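Long-range contact in quinoline 2-oxidoreductase large subunit (Pseudomonas putida, PDB 1T3Q), which probably catalyses the hydroxylation of quinoline next to its ring nitrogen, using a molybdenum centre bound to a pterin cytosine dinucleotide: residues A449-S461 and A751-L764. Residues are numbered along the deposited sequence; the frame is centred on the assembly and turned at random.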
ATOM      1  N   ALA B 449     -46.865 -27.280 -29.339  1.00 40.40           N
ATOM      2  CA  ALA B 449     -46.170 -26.062 -29.735  1.00 39.28           C
ATOM      3  C   ALA B 449     -46.184 -25.916 -31.251  1.00 39.02           C
ATOM      4  O   ALA B 449     -46.175 -24.802 -31.774  1.00 38.09           O
ATOM      5  CB  ALA B 449     -44.738 -26.083 -29.219  1.00 39.29           C
ATOM      6  N   ARG B 450     -46.206 -27.046 -31.953  1.00 39.18           N
ATOM      7  CA  ARG B 450     -46.229 -27.042 -33.413  1.00 39.23           C
ATOM      8  C   ARG B 450     -47.434 -26.255 -33.907  1.00 40.05           C
ATOM      9  O   ARG B 450     -47.327 -25.454 -34.834  1.00 41.12           O
ATOM     10  CB  ARG B 450     -46.316 -28.471 -33.955  1.00 38.93           C
ATOM     11  CG  ARG B 450     -45.166 -29.372 -33.557  1.00 38.12           C
ATOM     12  CD  ARG B 450     -43.852 -28.927 -34.176  1.00 38.20           C
ATOM     13  NE  ARG B 450     -42.751 -29.771 -33.720  1.00 37.57           N
ATOM     14  CZ  ARG B 450     -42.613 -31.055 -34.033  1.00 37.67           C
ATOM     15  NH1 ARG B 450     -41.583 -31.747 -33.565  1.00 38.01           N
ATOM     16  NH2 ARG B 450     -43.498 -31.645 -34.828  1.00 37.58           N
ATOM     17  N   ALA B 451     -48.581 -26.496 -33.280  1.00 40.22           N
ATOM     18  CA  ALA B 451     -49.825 -25.828 -33.647  1.00 39.24           C
ATOM     19  C   ALA B 451     -49.719 -24.311 -33.541  1.00 38.88           C
ATOM     20  O   ALA B 451     -50.551 -23.583 -34.086  1.00 40.34           O
ATOM     21  CB  ALA B 451     -50.963 -26.334 -32.765  1.00 39.50           C
ATOM     22  N   ARG B 452     -48.700 -23.835 -32.834  1.00 36.97           N
ATOM     23  CA  ARG B 452     -48.495 -22.400 -32.674  1.00 35.13           C
ATOM     24  C   ARG B 452     -47.298 -21.918 -33.482  1.00 33.79           C
ATOM     25  O   ARG B 452     -46.821 -20.797 -33.289  1.00 34.17           O
ATOM     26  CB  ARG B 452     -48.281 -22.049 -31.201  1.00 35.66           C
ATOM     27  N   GLY B 453     -46.814 -22.766 -34.384  1.00 32.13           N
ATOM     28  CA  GLY B 453     -45.676 -22.394 -35.206  1.00 31.90           C
ATOM     29  C   GLY B 453     -44.391 -22.255 -34.411  1.00 31.10           C
ATOM     30  O   GLY B 453     -43.545 -21.412 -34.722  1.00 31.46           O
ATOM     31  N   LYS B 454     -44.246 -23.082 -33.379  1.00 28.69           N
ATOM     32  CA  LYS B 454     -43.058 -23.057 -32.531  1.00 27.63           C
ATOM     33  C   LYS B 454     -42.412 -24.438 -32.504  1.00 26.98           C
ATOM     34  O   LYS B 454     -43.095 -25.449 -32.340  1.00 26.70           O
ATOM     35  CB  LYS B 454     -43.433 -22.655 -31.103  1.00 29.15           C
ATOM     36  CG  LYS B 454     -44.127 -21.304 -30.976  1.00 29.92           C
ATOM     37  CD  LYS B 454     -43.171 -20.155 -31.234  1.00 31.61           C
ATOM     38  CE  LYS B 454     -43.826 -18.822 -30.900  1.00 33.11           C
ATOM     39  NZ  LYS B 454     -42.856 -17.700 -30.993  1.00 35.50           N
ATOM     40  N   TYR B 455     -41.095 -24.476 -32.666  1.00 26.19           N
ATOM     41  CA  TYR B 455     -40.355 -25.733 -32.646  1.00 24.96           C
ATOM     42  C   TYR B 455     -39.711 -25.886 -31.269  1.00 24.28           C
ATOM     43  O   TYR B 455     -38.780 -25.159 -30.930  1.00 24.60           O
ATOM     44  CB  TYR B 455     -39.270 -25.717 -33.724  1.00 25.39           C
ATOM     45  CG  TYR B 455     -39.792 -25.555 -35.137  1.00 27.74           C
ATOM     46  CD1 TYR B 455     -39.037 -24.894 -36.103  1.00 27.56           C
ATOM     47  CD2 TYR B 455     -41.025 -26.086 -35.515  1.00 29.12           C
ATOM     48  CE1 TYR B 455     -39.496 -24.766 -37.416  1.00 30.41           C
ATOM     49  CE2 TYR B 455     -41.493 -25.967 -36.819  1.00 30.52           C
ATOM     50  CZ  TYR B 455     -40.724 -25.306 -37.766  1.00 31.67           C
ATOM     51  OH  TYR B 455     -41.185 -25.191 -39.058  1.00 35.17           O
ATOM     52  N   LEU B 456     -40.211 -26.824 -30.472  1.00 23.64           N
ATOM     53  CA  LEU B 456     -39.672 -27.035 -29.136  1.00 24.03           C
ATOM     54  C   LEU B 456     -38.712 -28.218 -29.171  1.00 23.03           C
ATOM     55  O   LEU B 456     -38.981 -29.220 -29.830  1.00 22.73           O
ATOM     56  CB  LEU B 456     -40.814 -27.307 -28.154  1.00 26.90           C
ATOM     57  CG  LEU B 456     -40.591 -26.906 -26.695  1.00 31.22           C
ATOM     58  CD1 LEU B 456     -40.438 -25.388 -26.595  1.00 31.92           C
ATOM     59  CD2 LEU B 456     -41.774 -27.374 -25.859  1.00 30.65           C
ATOM     60  N   GLY B 457     -37.593 -28.099 -28.465  1.00 22.21           N
ATOM     61  CA  GLY B 457     -36.620 -29.176 -28.456  1.00 20.84           C
ATOM     62  C   GLY B 457     -35.959 -29.385 -27.107  1.00 20.86           C
ATOM     63  O   GLY B 457     -35.708 -28.432 -26.373  1.00 21.50           O
ATOM     64  N   LEU B 458     -35.692 -30.646 -26.782  1.00 19.10           N
ATOM     65  CA  LEU B 458     -35.043 -31.012 -25.536  1.00 19.17           C
ATOM     66  C   LEU B 458     -33.635 -31.479 -25.859  1.00 19.27           C
ATOM     67  O   LEU B 458     -33.443 -32.282 -26.769  1.00 18.92           O
ATOM     68  CB  LEU B 458     -35.803 -32.155 -24.855  1.00 19.54           C
ATOM     69  CG  LEU B 458     -35.102 -32.783 -23.643  1.00 19.70           C
ATOM     70  CD1 LEU B 458     -35.019 -31.772 -22.512  1.00 21.09           C
ATOM     71  CD2 LEU B 458     -35.871 -34.019 -23.190  1.00 21.32           C
ATOM     72  N   GLY B 459     -32.657 -30.973 -25.118  1.00 19.08           N
ATOM     73  CA  GLY B 459     -31.281 -31.369 -25.345  1.00 19.69           C
ATOM     74  C   GLY B 459     -30.685 -31.926 -24.071  1.00 19.70           C
ATOM     75  O   GLY B 459     -30.898 -31.373 -22.991  1.00 19.42           O
ATOM     76  N   VAL B 460     -29.938 -33.021 -24.188  1.00 18.82           N
ATOM     77  CA  VAL B 460     -29.327 -33.648 -23.026  1.00 19.11           C
ATOM     78  C   VAL B 460     -27.812 -33.712 -23.135  1.00 18.64           C
ATOM     79  O   VAL B 460     -27.264 -33.954 -24.211  1.00 19.21           O
ATOM     80  CB  VAL B 460     -29.868 -35.082 -22.823  1.00 19.49           C
ATOM     81  CG1 VAL B 460     -29.158 -35.759 -21.649  1.00 21.00           C
ATOM     82  CG2 VAL B 460     -31.361 -35.032 -22.569  1.00 21.54           C
ATOM     83  N   SER B 461     -27.144 -33.481 -22.013  1.00 19.36           N
ATOM     84  CA  SER B 461     -25.691 -33.541 -21.957  1.00 18.97           C
ATOM     85  C   SER B 461     -25.247 -34.094 -20.611  1.00 19.60           C
ATOM     86  O   SER B 461     -25.567 -33.532 -19.565  1.00 19.45           O
ATOM     87  CB  SER B 461     -25.085 -32.150 -22.158  1.00 19.24           C
ATOM     88  OG  SER B 461     -23.680 -32.191 -21.979  1.00 18.24           O
ATOM     89  N   ALA B 751     -23.478 -28.091 -24.790  1.00 16.86           N
ATOM     90  CA  ALA B 751     -23.903 -29.287 -25.497  1.00 16.66           C
ATOM     91  C   ALA B 751     -25.413 -29.463 -25.376  1.00 17.63           C
ATOM     92  O   ALA B 751     -26.079 -29.838 -26.334  1.00 17.08           O
ATOM     93  CB  ALA B 751     -23.174 -30.513 -24.940  1.00 17.46           C
ATOM     94  N   ALA B 752     -25.949 -29.177 -24.194  1.00 17.31           N
ATOM     95  CA  ALA B 752     -27.387 -29.298 -23.963  1.00 18.55           C
ATOM     96  C   ALA B 752     -28.183 -28.384 -24.890  1.00 18.00           C
ATOM     97  O   ALA B 752     -29.220 -28.786 -25.421  1.00 19.28           O
ATOM     98  CB  ALA B 752     -27.714 -28.977 -22.499  1.00 18.90           C
ATOM     99  N   VAL B 753     -27.702 -27.156 -25.087  1.00 18.18           N
ATOM    100  CA  VAL B 753     -28.395 -26.211 -25.958  1.00 16.59           C
ATOM    101  C   VAL B 753     -28.321 -26.628 -27.426  1.00 17.30           C
ATOM    102  O   VAL B 753     -29.331 -26.610 -28.136  1.00 16.82           O
ATOM    103  CB  VAL B 753     -27.830 -24.776 -25.822  1.00 16.33           C
ATOM    104  CG1 VAL B 753     -28.602 -23.828 -26.742  1.00 16.42           C
ATOM    105  CG2 VAL B 753     -27.933 -24.301 -24.376  1.00 17.33           C
ATOM    106  N   VAL B 754     -27.129 -26.995 -27.888  1.00 17.13           N
ATOM    107  CA  VAL B 754     -26.982 -27.423 -29.275  1.00 17.18           C
ATOM    108  C   VAL B 754     -27.853 -28.655 -29.504  1.00 17.31           C
ATOM    109  O   VAL B 754     -28.548 -28.759 -30.522  1.00 16.58           O
ATOM    110  CB  VAL B 754     -25.512 -27.770 -29.612  1.00 17.56           C
ATOM    111  CG1 VAL B 754     -25.427 -28.371 -31.012  1.00 17.63           C
ATOM    112  CG2 VAL B 754     -24.660 -26.510 -29.542  1.00 18.79           C
ATOM    113  N   ALA B 755     -27.822 -29.589 -28.554  1.00 16.31           N
ATOM    114  CA  ALA B 755     -28.638 -30.795 -28.675  1.00 17.31           C
ATOM    115  C   ALA B 755     -30.116 -30.407 -28.721  1.00 15.42           C
ATOM    116  O   ALA B 755     -30.891 -30.999 -29.461  1.00 15.69           O
ATOM    117  CB  ALA B 755     -28.379 -31.740 -27.496  1.00 14.79           C
ATOM    118  N   ALA B 756     -30.495 -29.401 -27.938  1.00 17.89           N
ATOM    119  CA  ALA B 756     -31.887 -28.952 -27.903  1.00 17.59           C
ATOM    120  C   ALA B 756     -32.345 -28.398 -29.248  1.00 18.18           C
ATOM    121  O   ALA B 756     -33.428 -28.725 -29.727  1.00 18.45           O
ATOM    122  CB  ALA B 756     -32.073 -27.903 -26.810  1.00 18.38           C
ATOM    123  N   VAL B 757     -31.528 -27.547 -29.858  1.00 19.53           N
ATOM    124  CA  VAL B 757     -31.884 -26.981 -31.151  1.00 19.50           C
ATOM    125  C   VAL B 757     -32.061 -28.097 -32.175  1.00 20.85           C
ATOM    126  O   VAL B 757     -33.010 -28.095 -32.957  1.00 19.54           O
ATOM    127  CB  VAL B 757     -30.799 -25.999 -31.643  1.00 20.31           C
ATOM    128  CG1 VAL B 757     -31.046 -25.628 -33.101  1.00 19.85           C
ATOM    129  CG2 VAL B 757     -30.811 -24.745 -30.772  1.00 18.11           C
ATOM    130  N   ASN B 758     -31.145 -29.058 -32.161  1.00 20.66           N
ATOM    131  CA  ASN B 758     -31.225 -30.173 -33.094  1.00 20.95           C
ATOM    132  C   ASN B 758     -32.470 -31.021 -32.864  1.00 19.66           C
ATOM    133  O   ASN B 758     -33.090 -31.491 -33.816  1.00 18.96           O
ATOM    134  CB  ASN B 758     -29.959 -31.013 -32.997  1.00 21.35           C
ATOM    135  CG  ASN B 758     -28.824 -30.420 -33.810  1.00 22.05           C
ATOM    136  OD1 ASN B 758     -28.775 -30.582 -35.027  1.00 22.30           O
ATOM    137  ND2 ASN B 758     -27.921 -29.708 -33.143  1.00 21.87           N
ATOM    138  N   ASP B 759     -32.844 -31.208 -31.604  1.00 20.13           N
ATOM    139  CA  ASP B 759     -34.039 -31.984 -31.296  1.00 20.90           C
ATOM    140  C   ASP B 759     -35.255 -31.236 -31.832  1.00 21.48           C
ATOM    141  O   ASP B 759     -36.183 -31.840 -32.369  1.00 21.98           O
ATOM    142  CB  ASP B 759     -34.193 -32.169 -29.787  1.00 22.04           C
ATOM    143  CG  ASP B 759     -35.342 -33.100 -29.432  1.00 24.44           C
ATOM    144  OD1 ASP B 759     -35.307 -34.267 -29.871  1.00 24.44           O
ATOM    145  OD2 ASP B 759     -36.277 -32.667 -28.724  1.00 23.13           O
ATOM    146  N   ALA B 760     -35.234 -29.914 -31.691  1.00 21.66           N
ATOM    147  CA  ALA B 760     -36.335 -29.073 -32.146  1.00 21.90           C
ATOM    148  C   ALA B 760     -36.551 -29.153 -33.651  1.00 21.44           C
ATOM    149  O   ALA B 760     -37.688 -29.140 -34.126  1.00 20.45           O
ATOM    150  CB  ALA B 760     -36.081 -27.615 -31.736  1.00 20.64           C
ATOM    151  N   LEU B 761     -35.457 -29.243 -34.399  1.00 21.25           N
ATOM    152  CA  LEU B 761     -35.529 -29.289 -35.855  1.00 21.59           C
ATOM    153  C   LEU B 761     -35.440 -30.689 -36.455  1.00 22.52           C
ATOM    154  O   LEU B 761     -35.525 -30.853 -37.674  1.00 23.62           O
ATOM    155  CB  LEU B 761     -34.416 -28.416 -36.441  1.00 20.76           C
ATOM    156  CG  LEU B 761     -34.393 -26.962 -35.962  1.00 20.58           C
ATOM    157  CD1 LEU B 761     -33.167 -26.257 -36.514  1.00 21.95           C
ATOM    158  CD2 LEU B 761     -35.668 -26.260 -36.402  1.00 23.84           C
ATOM    159  N   ALA B 762     -35.276 -31.695 -35.604  1.00 23.51           N
ATOM    160  CA  ALA B 762     -35.162 -33.072 -36.071  1.00 23.92           C
ATOM    161  C   ALA B 762     -36.274 -33.495 -37.032  1.00 24.76           C
ATOM    162  O   ALA B 762     -36.008 -34.138 -38.042  1.00 24.25           O
ATOM    163  CB  ALA B 762     -35.114 -34.022 -34.881  1.00 24.90           C
ATOM    164  N   HIS B 763     -37.515 -33.127 -36.727  1.00 25.26           N
ATOM    165  CA  HIS B 763     -38.632 -33.515 -37.581  1.00 25.44           C
ATOM    166  C   HIS B 763     -38.544 -32.970 -39.007  1.00 26.75           C
ATOM    167  O   HIS B 763     -39.223 -33.467 -39.908  1.00 26.74           O
ATOM    168  CB  HIS B 763     -39.967 -33.106 -36.942  1.00 26.80           C
ATOM    169  CG  HIS B 763     -40.227 -31.632 -36.957  1.00 27.31           C
ATOM    170  ND1 HIS B 763     -39.503 -30.737 -36.198  1.00 26.77           N
ATOM    171  CD2 HIS B 763     -41.145 -30.898 -37.630  1.00 26.51           C
ATOM    172  CE1 HIS B 763     -39.966 -29.516 -36.400  1.00 28.62           C
ATOM    173  NE2 HIS B 763     -40.964 -29.586 -37.266  1.00 27.47           N
ATOM    174  N   LEU B 764     -37.715 -31.951 -39.213  1.00 25.73           N
ATOM    175  CA  LEU B 764     -37.546 -31.367 -40.539  1.00 27.05           C
ATOM    176  C   LEU B 764     -36.354 -32.010 -41.236  1.00 28.03           C
ATOM    177  O   LEU B 764     -35.994 -31.626 -42.346  1.00 29.56           O
ATOM    178  CB  LEU B 764     -37.313 -29.858 -40.440  1.00 25.25           C
ATOM    179  CG  LEU B 764     -38.450 -28.999 -39.883  1.00 26.29           C
ATOM    180  CD1 LEU B 764     -37.981 -27.553 -39.786  1.00 26.51           C
ATOM    181  CD2 LEU B 764     -39.675 -29.106 -40.787  1.00 27.29           C
TER
HETATM  182  O   HOH W   1     -40.051 -29.288 -32.597  1.00 20.96           O
HETATM  183  O   HOH W   2     -42.837 -28.114 -39.099  1.00 30.09           O
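Strand 454-461, at the outer edge of a mixed four-stranded sheet, packs against helix 751-761 through a glycine-alanine interface that brings their axes within 5.4 Å at 141°. Gly457 and Gly459 meet Ala760 and Ala756, and a CB on either glycine would clash with the helix backbone. The close fit allows CA-H...O contacts, the shortest from Gly459 CA to Ala752 O at 3.3 Å. Asp759 supplies the direct hydrogen bond across the interface: its CG lies anti to the backbone N (chi1 -174°), directing OD2 to Leu458 N at 2.9 Å in a nearly straight bond, received on the anti side of the carboxylate, somewhat out of its plane.

Beyond the glycines, the Arg450 guanidinium lies flat on the His763 ring, CZ over its centre, while the opposite face of the imidazole meets Leu764 CG. The CE1-NE2 edge of the same ring points at the face of Tyr455, the centroids 5.1 Å apart, and Leu761 CD2 reaches Tyr455 CD1 obliquely at 3.6 Å. An alanine in place of Tyr455 would probably open a gap beside Leu761 and Leu764 and leave the edge of His763 without its aromatic partner. Water 1 accepts from Arg450 NE at 3.0 Å and is placed to donate to Leu456 O and Ala760 O, bridging strand and helix. Chemically, close backbone packing thus gives way to a cationic and aromatic cluster at the more exposed end, where stacking on Arg450 may disfavour protonation of His763.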